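Local coordinates for protein copper-containing nitrite reductase (Hyphomicrobium denitrificans 1NES1, PDB 6TFO) that probably reduces nitrite to nitric oxide, drawing electrons from cytochrome c through copper centres in a homotrimer whose chains carry an additional cupredoxin domain, at residues C[79-90]-C[113-122]. Numbering follows the deposited sequence.
Sequences QHDAVIDQYAAR and FDYYCSLPGH. With CU (copper (II) ion), chain L.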
ATOM      1  N   GLN C  79     -24.008  -1.454  -7.575  1.00 47.69           N
ATOM      2  CA  GLN C  79     -24.766  -2.536  -8.250  1.00 44.64           C
ATOM      3  C   GLN C  79     -24.660  -2.305  -9.757  1.00 46.15           C
ATOM      4  O   GLN C  79     -24.759  -1.139 -10.203  1.00 42.69           O
ATOM      5  CB  GLN C  79     -26.223  -2.595  -7.812  1.00 44.38           C
ATOM      6  CG  GLN C  79     -26.375  -2.932  -6.341  1.00 49.32           C
ATOM      7  CD  GLN C  79     -27.781  -3.371  -6.028  1.00 52.26           C
ATOM      8  OE1 GLN C  79     -28.751  -2.936  -6.634  1.00 56.70           O
ATOM      9  NE2 GLN C  79     -27.889  -4.292  -5.096  1.00 54.98           N
ATOM     10  N   HIS C  80     -24.416  -3.390 -10.493  1.00 43.27           N
ATOM     11  CA  HIS C  80     -24.205  -3.388 -11.963  1.00 46.30           C
ATOM     12  C   HIS C  80     -24.748  -4.677 -12.597  1.00 42.91           C
ATOM     13  O   HIS C  80     -24.701  -5.772 -11.969  1.00 44.53           O
ATOM     14  CB  HIS C  80     -22.718  -3.219 -12.328  1.00 44.73           C
ATOM     15  CG  HIS C  80     -22.068  -2.006 -11.756  1.00 41.52           C
ATOM     16  ND1 HIS C  80     -22.376  -0.746 -12.179  1.00 40.31           N
ATOM     17  CD2 HIS C  80     -21.128  -1.873 -10.796  1.00 43.41           C
ATOM     18  CE1 HIS C  80     -21.661   0.126 -11.503  1.00 45.42           C
ATOM     19  NE2 HIS C  80     -20.896  -0.542 -10.639  1.00 47.09           N
ATOM     20  N   ASP C  81     -25.224  -4.530 -13.824  1.00 40.89           N
ATOM     21  CA  ASP C  81     -25.350  -5.629 -14.797  1.00 42.37           C
ATOM     22  C   ASP C  81     -24.834  -5.115 -16.148  1.00 41.23           C
ATOM     23  O   ASP C  81     -24.344  -3.971 -16.226  1.00 39.01           O
ATOM     24  CB  ASP C  81     -26.790  -6.142 -14.818  1.00 48.79           C
ATOM     25  CG  ASP C  81     -27.796  -5.119 -15.297  1.00 47.22           C
ATOM     26  OD1 ASP C  81     -27.372  -4.144 -15.899  1.00 46.06           O
ATOM     27  OD2 ASP C  81     -28.993  -5.328 -15.063  1.00 50.51           O
ATOM     28  N   ALA C  82     -24.884  -5.973 -17.158  1.00 38.61           N
ATOM     29  CA  ALA C  82     -24.722  -5.626 -18.578  1.00 41.09           C
ATOM     30  C   ALA C  82     -25.927  -6.206 -19.313  1.00 44.98           C
ATOM     31  O   ALA C  82     -26.284  -7.362 -19.020  1.00 50.79           O
ATOM     32  CB  ALA C  82     -23.408  -6.169 -19.090  1.00 41.07           C
ATOM     33  N   VAL C  83     -26.540  -5.423 -20.187  1.00 43.70           N
ATOM     34  CA  VAL C  83     -27.761  -5.808 -20.936  1.00 43.12           C
ATOM     35  C   VAL C  83     -27.521  -5.503 -22.413  1.00 46.07           C
ATOM     36  O   VAL C  83     -26.930  -4.446 -22.715  1.00 41.77           O
ATOM     37  CB  VAL C  83     -28.994  -5.070 -20.395  1.00 44.76           C
ATOM     38  CG1 VAL C  83     -30.257  -5.449 -21.160  1.00 47.85           C
ATOM     39  CG2 VAL C  83     -29.174  -5.309 -18.912  1.00 42.92           C
ATOM     40  N   ILE C  84     -27.970  -6.401 -23.289  1.00 48.45           N
ATOM     41  CA  ILE C  84     -28.011  -6.217 -24.772  1.00 52.44           C
ATOM     42  C   ILE C  84     -29.440  -6.538 -25.212  1.00 59.63           C
ATOM     43  O   ILE C  84     -29.849  -7.722 -25.088  1.00 65.77           O
ATOM     44  CB  ILE C  84     -26.956  -7.119 -25.439  1.00 51.92           C
ATOM     45  CG1 ILE C  84     -25.660  -7.138 -24.624  1.00 51.19           C
ATOM     46  CG2 ILE C  84     -26.740  -6.712 -26.891  1.00 48.53           C
ATOM     47  CD1 ILE C  84     -24.438  -7.557 -25.401  1.00 51.92           C
ATOM     48  N   ASP C  85     -30.203  -5.524 -25.620  1.00 68.09           N
ATOM     49  CA  ASP C  85     -31.686  -5.639 -25.733  1.00 70.86           C
ATOM     50  C   ASP C  85     -32.047  -6.606 -26.867  1.00 75.70           C
ATOM     51  O   ASP C  85     -32.907  -7.491 -26.632  1.00 70.61           O
ATOM     52  CB  ASP C  85     -32.347  -4.268 -25.918  1.00 68.69           C
ATOM     53  CG  ASP C  85     -32.391  -3.437 -24.639  1.00 64.76           C
ATOM     54  OD1 ASP C  85     -32.283  -4.011 -23.552  1.00 58.47           O
ATOM     55  OD2 ASP C  85     -32.527  -2.222 -24.740  1.00 70.56           O
ATOM     56  N   GLN C  86     -31.380  -6.466 -28.021  1.00 77.71           N
ATOM     57  CA  GLN C  86     -31.766  -7.086 -29.317  1.00 75.37           C
ATOM     58  C   GLN C  86     -31.493  -8.589 -29.257  1.00 72.91           C
ATOM     59  O   GLN C  86     -31.975  -9.295 -30.141  1.00 80.90           O
ATOM     60  CB  GLN C  86     -31.017  -6.428 -30.480  1.00 75.48           C
ATOM     61  CG  GLN C  86     -31.208  -4.920 -30.524  1.00 85.53           C
ATOM     62  CD  GLN C  86     -30.517  -4.170 -29.404  1.00 90.67           C
ATOM     63  OE1 GLN C  86     -29.657  -4.690 -28.685  1.00 84.95           O
ATOM     64  NE2 GLN C  86     -30.898  -2.912 -29.249  1.00 92.34           N
ATOM     65  N   TYR C  87     -30.722  -9.034 -28.257  1.00 65.90           N
ATOM     66  CA  TYR C  87     -30.353 -10.451 -28.005  1.00 56.86           C
ATOM     67  C   TYR C  87     -31.029 -10.962 -26.730  1.00 51.89           C
ATOM     68  O   TYR C  87     -30.744 -12.087 -26.315  1.00 50.25           O
ATOM     69  CB  TYR C  87     -28.833 -10.584 -27.903  1.00 56.18           C
ATOM     70  CG  TYR C  87     -28.153 -10.468 -29.241  1.00 57.39           C
ATOM     71  CD1 TYR C  87     -28.177 -11.519 -30.125  1.00 58.29           C
ATOM     72  CD2 TYR C  87     -27.550  -9.296 -29.658  1.00 59.15           C
ATOM     73  CE1 TYR C  87     -27.578 -11.430 -31.363  1.00 57.81           C
ATOM     74  CE2 TYR C  87     -26.954  -9.189 -30.900  1.00 59.74           C
ATOM     75  CZ  TYR C  87     -26.963 -10.266 -31.762  1.00 57.78           C
ATOM     76  OH  TYR C  87     -26.368 -10.202 -32.988  1.00 65.88           O
ATOM     77  N   ALA C  88     -31.889 -10.170 -26.105  1.00 47.19           N
ATOM     78  CA  ALA C  88     -32.476 -10.500 -24.791  1.00 50.79           C
ATOM     79  C   ALA C  88     -31.425 -11.164 -23.894  1.00 48.83           C
ATOM     80  O   ALA C  88     -31.772 -12.071 -23.151  1.00 56.77           O
ATOM     81  CB  ALA C  88     -33.659 -11.396 -25.006  1.00 53.68           C
ATOM     82  N   ALA C  89     -30.178 -10.709 -23.967  1.00 47.60           N
ATOM     83  CA  ALA C  89     -29.014 -11.234 -23.215  1.00 47.00           C
ATOM     84  C   ALA C  89     -28.693 -10.278 -22.065  1.00 47.90           C
ATOM     85  O   ALA C  89     -28.630  -9.066 -22.318  1.00 53.00           O
ATOM     86  CB  ALA C  89     -27.831 -11.359 -24.148  1.00 46.63           C
ATOM     87  N   ARG C  90     -28.495 -10.793 -20.853  1.00 46.38           N
ATOM     88  CA  ARG C  90     -28.047  -9.946 -19.722  1.00 46.25           C
ATOM     89  C   ARG C  90     -27.270 -10.788 -18.708  1.00 48.14           C
ATOM     90  O   ARG C  90     -27.499 -12.001 -18.617  1.00 49.12           O
ATOM     91  CB  ARG C  90     -29.229  -9.233 -19.063  1.00 43.87           C
ATOM     92  CG  ARG C  90     -30.162 -10.149 -18.289  1.00 45.05           C
ATOM     93  CD  ARG C  90     -31.487  -9.450 -18.006  1.00 47.51           C
ATOM     94  NE  ARG C  90     -31.276  -8.243 -17.226  1.00 48.39           N
ATOM     95  CZ  ARG C  90     -31.946  -7.104 -17.386  1.00 50.70           C
ATOM     96  NH1 ARG C  90     -32.895  -6.994 -18.298  1.00 54.53           N
ATOM     97  NH2 ARG C  90     -31.657  -6.055 -16.645  1.00 51.06           N
ATOM     98  N   PHE C 113     -24.996  -2.805 -31.427  1.00 51.70           N
ATOM     99  CA  PHE C 113     -25.949  -3.053 -30.320  1.00 58.05           C
ATOM    100  C   PHE C 113     -25.315  -2.540 -29.034  1.00 57.80           C
ATOM    101  O   PHE C 113     -24.149  -2.865 -28.803  1.00 54.12           O
ATOM    102  CB  PHE C 113     -26.292  -4.547 -30.221  1.00 58.87           C
ATOM    103  CG  PHE C 113     -26.735  -5.158 -31.528  1.00 57.29           C
ATOM    104  CD1 PHE C 113     -28.061  -5.094 -31.939  1.00 58.07           C
ATOM    105  CD2 PHE C 113     -25.818  -5.769 -32.364  1.00 53.89           C
ATOM    106  CE1 PHE C 113     -28.457  -5.649 -33.149  1.00 55.50           C
ATOM    107  CE2 PHE C 113     -26.218  -6.328 -33.573  1.00 54.28           C
ATOM    108  CZ  PHE C 113     -27.529  -6.253 -33.976  1.00 52.72           C
ATOM    109  N   ASP C 114     -26.053  -1.741 -28.263  1.00 60.46           N
ATOM    110  CA  ASP C 114     -25.581  -1.199 -26.969  1.00 54.51           C
ATOM    111  C   ASP C 114     -25.571  -2.325 -25.951  1.00 46.68           C
ATOM    112  O   ASP C 114     -26.595  -3.014 -25.824  1.00 52.14           O
ATOM    113  CB  ASP C 114     -26.441  -0.033 -26.483  1.00 57.57           C
ATOM    114  CG  ASP C 114     -26.132   1.284 -27.179  1.00 57.70           C
ATOM    115  OD1 ASP C 114     -25.202   1.316 -28.015  1.00 59.86           O
ATOM    116  OD2 ASP C 114     -26.837   2.264 -26.886  1.00 58.00           O
ATOM    117  N   TYR C 115     -24.436  -2.504 -25.286  1.00 45.54           N
ATOM    118  CA  TYR C 115     -24.379  -3.126 -23.947  1.00 44.58           C
ATOM    119  C   TYR C 115     -24.374  -1.992 -22.929  1.00 44.67           C
ATOM    120  O   TYR C 115     -23.617  -1.018 -23.123  1.00 44.83           O
ATOM    121  CB  TYR C 115     -23.188  -4.074 -23.838  1.00 46.84           C
ATOM    122  CG  TYR C 115     -21.804  -3.478 -23.801  1.00 45.39           C
ATOM    123  CD1 TYR C 115     -21.203  -3.157 -22.591  1.00 46.09           C
ATOM    124  CD2 TYR C 115     -21.049  -3.374 -24.952  1.00 44.50           C
ATOM    125  CE1 TYR C 115     -19.908  -2.675 -22.533  1.00 46.30           C
ATOM    126  CE2 TYR C 115     -19.755  -2.885 -24.915  1.00 43.92           C
ATOM    127  CZ  TYR C 115     -19.186  -2.530 -23.703  1.00 46.98           C
ATOM    128  OH  TYR C 115     -17.904  -2.064 -23.647  1.00 45.01           O
ATOM    129  N   TYR C 116     -25.194  -2.111 -21.889  1.00 42.00           N
ATOM    130  CA  TYR C 116     -25.394  -1.040 -20.890  1.00 40.94           C
ATOM    131  C   TYR C 116     -25.805  -1.633 -19.544  1.00 43.99           C
ATOM    132  O   TYR C 116     -26.254  -2.783 -19.476  1.00 50.06           O
ATOM    133  CB  TYR C 116     -26.444  -0.062 -21.414  1.00 43.48           C
ATOM    134  CG  TYR C 116     -27.828  -0.636 -21.459  1.00 43.47           C
ATOM    135  CD1 TYR C 116     -28.658  -0.558 -20.356  1.00 43.37           C
ATOM    136  CD2 TYR C 116     -28.298  -1.285 -22.592  1.00 46.21           C
ATOM    137  CE1 TYR C 116     -29.931  -1.102 -20.375  1.00 45.99           C
ATOM    138  CE2 TYR C 116     -29.575  -1.826 -22.630  1.00 48.11           C
ATOM    139  CZ  TYR C 116     -30.392  -1.746 -21.513  1.00 48.21           C
ATOM    140  OH  TYR C 116     -31.646  -2.278 -21.530  1.00 43.15           O
ATOM    141  N   CYS C 117     -25.648  -0.847 -18.484  1.00 41.43           N
ATOM    142  CA  CYS C 117     -26.089  -1.188 -17.117  1.00 42.39           C
ATOM    143  C   CYS C 117     -27.512  -0.658 -16.944  1.00 45.93           C
ATOM    144  O   CYS C 117     -27.764   0.486 -17.308  1.00 52.21           O
ATOM    145  CB  CYS C 117     -25.153  -0.596 -16.071  1.00 42.54           C
ATOM    146  SG  CYS C 117     -25.688  -0.958 -14.382  1.00 46.07           S
ATOM    147  N   SER C 118     -28.418  -1.471 -16.425  1.00 48.72           N
ATOM    148  CA  SER C 118     -29.853  -1.114 -16.279  1.00 46.72           C
ATOM    149  C   SER C 118     -30.113  -0.529 -14.891  1.00 42.66           C
ATOM    150  O   SER C 118     -31.246  -0.128 -14.666  1.00 45.97           O
ATOM    151  CB  SER C 118     -30.735  -2.313 -16.507  1.00 44.32           C
ATOM    152  OG  SER C 118     -30.572  -3.253 -15.457  1.00 45.54           O
ATOM    153  N   LEU C 119     -29.137  -0.526 -13.981  1.00 43.57           N
ATOM    154  CA  LEU C 119     -29.343   0.043 -12.616  1.00 48.16           C
ATOM    155  C   LEU C 119     -29.681   1.544 -12.714  1.00 44.83           C
ATOM    156  O   LEU C 119     -29.238   2.251 -13.613  1.00 35.89           O
ATOM    157  CB  LEU C 119     -28.110  -0.220 -11.746  1.00 54.91           C
ATOM    158  CG  LEU C 119     -28.084  -1.548 -10.970  1.00 58.40           C
ATOM    159  CD1 LEU C 119     -29.324  -1.735 -10.093  1.00 53.03           C
ATOM    160  CD2 LEU C 119     -27.927  -2.727 -11.916  1.00 60.10           C
ATOM    161  N   PRO C 120     -30.527   2.081 -11.815  1.00 44.40           N
ATOM    162  CA  PRO C 120     -30.996   3.463 -11.930  1.00 45.10           C
ATOM    163  C   PRO C 120     -29.859   4.464 -12.155  1.00 45.61           C
ATOM    164  O   PRO C 120     -28.954   4.546 -11.334  1.00 43.25           O
ATOM    165  CB  PRO C 120     -31.704   3.725 -10.583  1.00 44.19           C
ATOM    166  CG  PRO C 120     -32.158   2.343 -10.126  1.00 42.98           C
ATOM    167  CD  PRO C 120     -31.078   1.397 -10.624  1.00 44.40           C
ATOM    168  N   GLY C 121     -29.906   5.151 -13.292  1.00 45.90           N
ATOM    169  CA  GLY C 121     -28.975   6.241 -13.619  1.00 47.02           C
ATOM    170  C   GLY C 121     -27.636   5.781 -14.182  1.00 46.30           C
ATOM    171  O   GLY C 121     -26.914   6.653 -14.681  1.00 45.96           O
ATOM    172  N   HIS C 122     -27.272   4.495 -14.107  1.00 44.80           N
ATOM    173  CA  HIS C 122     -25.881   4.034 -14.374  1.00 41.85           C
ATOM    174  C   HIS C 122     -25.567   4.210 -15.859  1.00 45.50           C
ATOM    175  O   HIS C 122     -24.401   4.506 -16.193  1.00 40.12           O
ATOM    176  CB  HIS C 122     -25.659   2.600 -13.882  1.00 48.57           C
ATOM    177  CG  HIS C 122     -25.499   2.518 -12.401  1.00 48.26           C
ATOM    178  ND1 HIS C 122     -24.670   1.600 -11.800  1.00 52.08           N
ATOM    179  CD2 HIS C 122     -26.041   3.246 -11.400  1.00 47.87           C
ATOM    180  CE1 HIS C 122     -24.719   1.760 -10.487  1.00 49.58           C
ATOM    181  NE2 HIS C 122     -25.536   2.778 -10.221  1.00 49.74           N
TER
HETATM  182 CU    CU L 503     -24.030  -0.168 -13.217  1.00 44.02          CU
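Asp81, next to the copper ligand His80, clasps Ser118 in the loop after Cys117 with both carboxylate oxygens. Its CG stands between the backbone N and the carbonyl carbon (chi1 64°), which turns the carboxylate toward that loop. OD1 takes the backbone N-H of Ser118 on its syn side at 2.9 Å, while OD2 offers its syn lone pair to Ser118 OG, 2.6 Å away. Arg90 NH2 adds a salt bridge to the same OD2, coming from above the carboxylate plane.

From CB outward, the Tyr116 side chain passes the carbonyl of Val83 with CG and CD2, CD2 lying 3.4 Å from Val83 O. One ring face carries Val83 CB, a CH-pi contact 4.0 Å from the centroid; CE1 faces that CB, and CZ also touches Val83 CG1 at 3.7 Å. Farther out on the CD2 side, CE2 and CZ have the Asp85 carboxylate at the ring edge, and OH at the tip donates to Asp85 OD1 at 2.7 Å. Beneath this, Val83 and Tyr116 form an antiparallel hydrogen-bonded pair. Farther along, Tyr87 turns the edge of its ring onto the face of Phe113, a T-shaped pair with planes at 72°.

At the copper end the metal joins His80 ND1, Cys117 SG and His122 ND1. The thiolate sits anti to its own backbone N (chi1 179°), 2.2 Å from the metal, and also accepts the N-H of Leu119 and, weakly, that of Asp81. Replacing Asp81 with an alanine would probably leave Ser118 N and OG without their carboxylate acceptors and Arg90 without its salt-bridge mate, and let the loop shift. Met127 completes the metal site; two histidines, a cysteine and a methionine gathered at one end of a Greek-key beta sandwich are the hallmark of a type 1 (blue) copper centre in a cupredoxin domain.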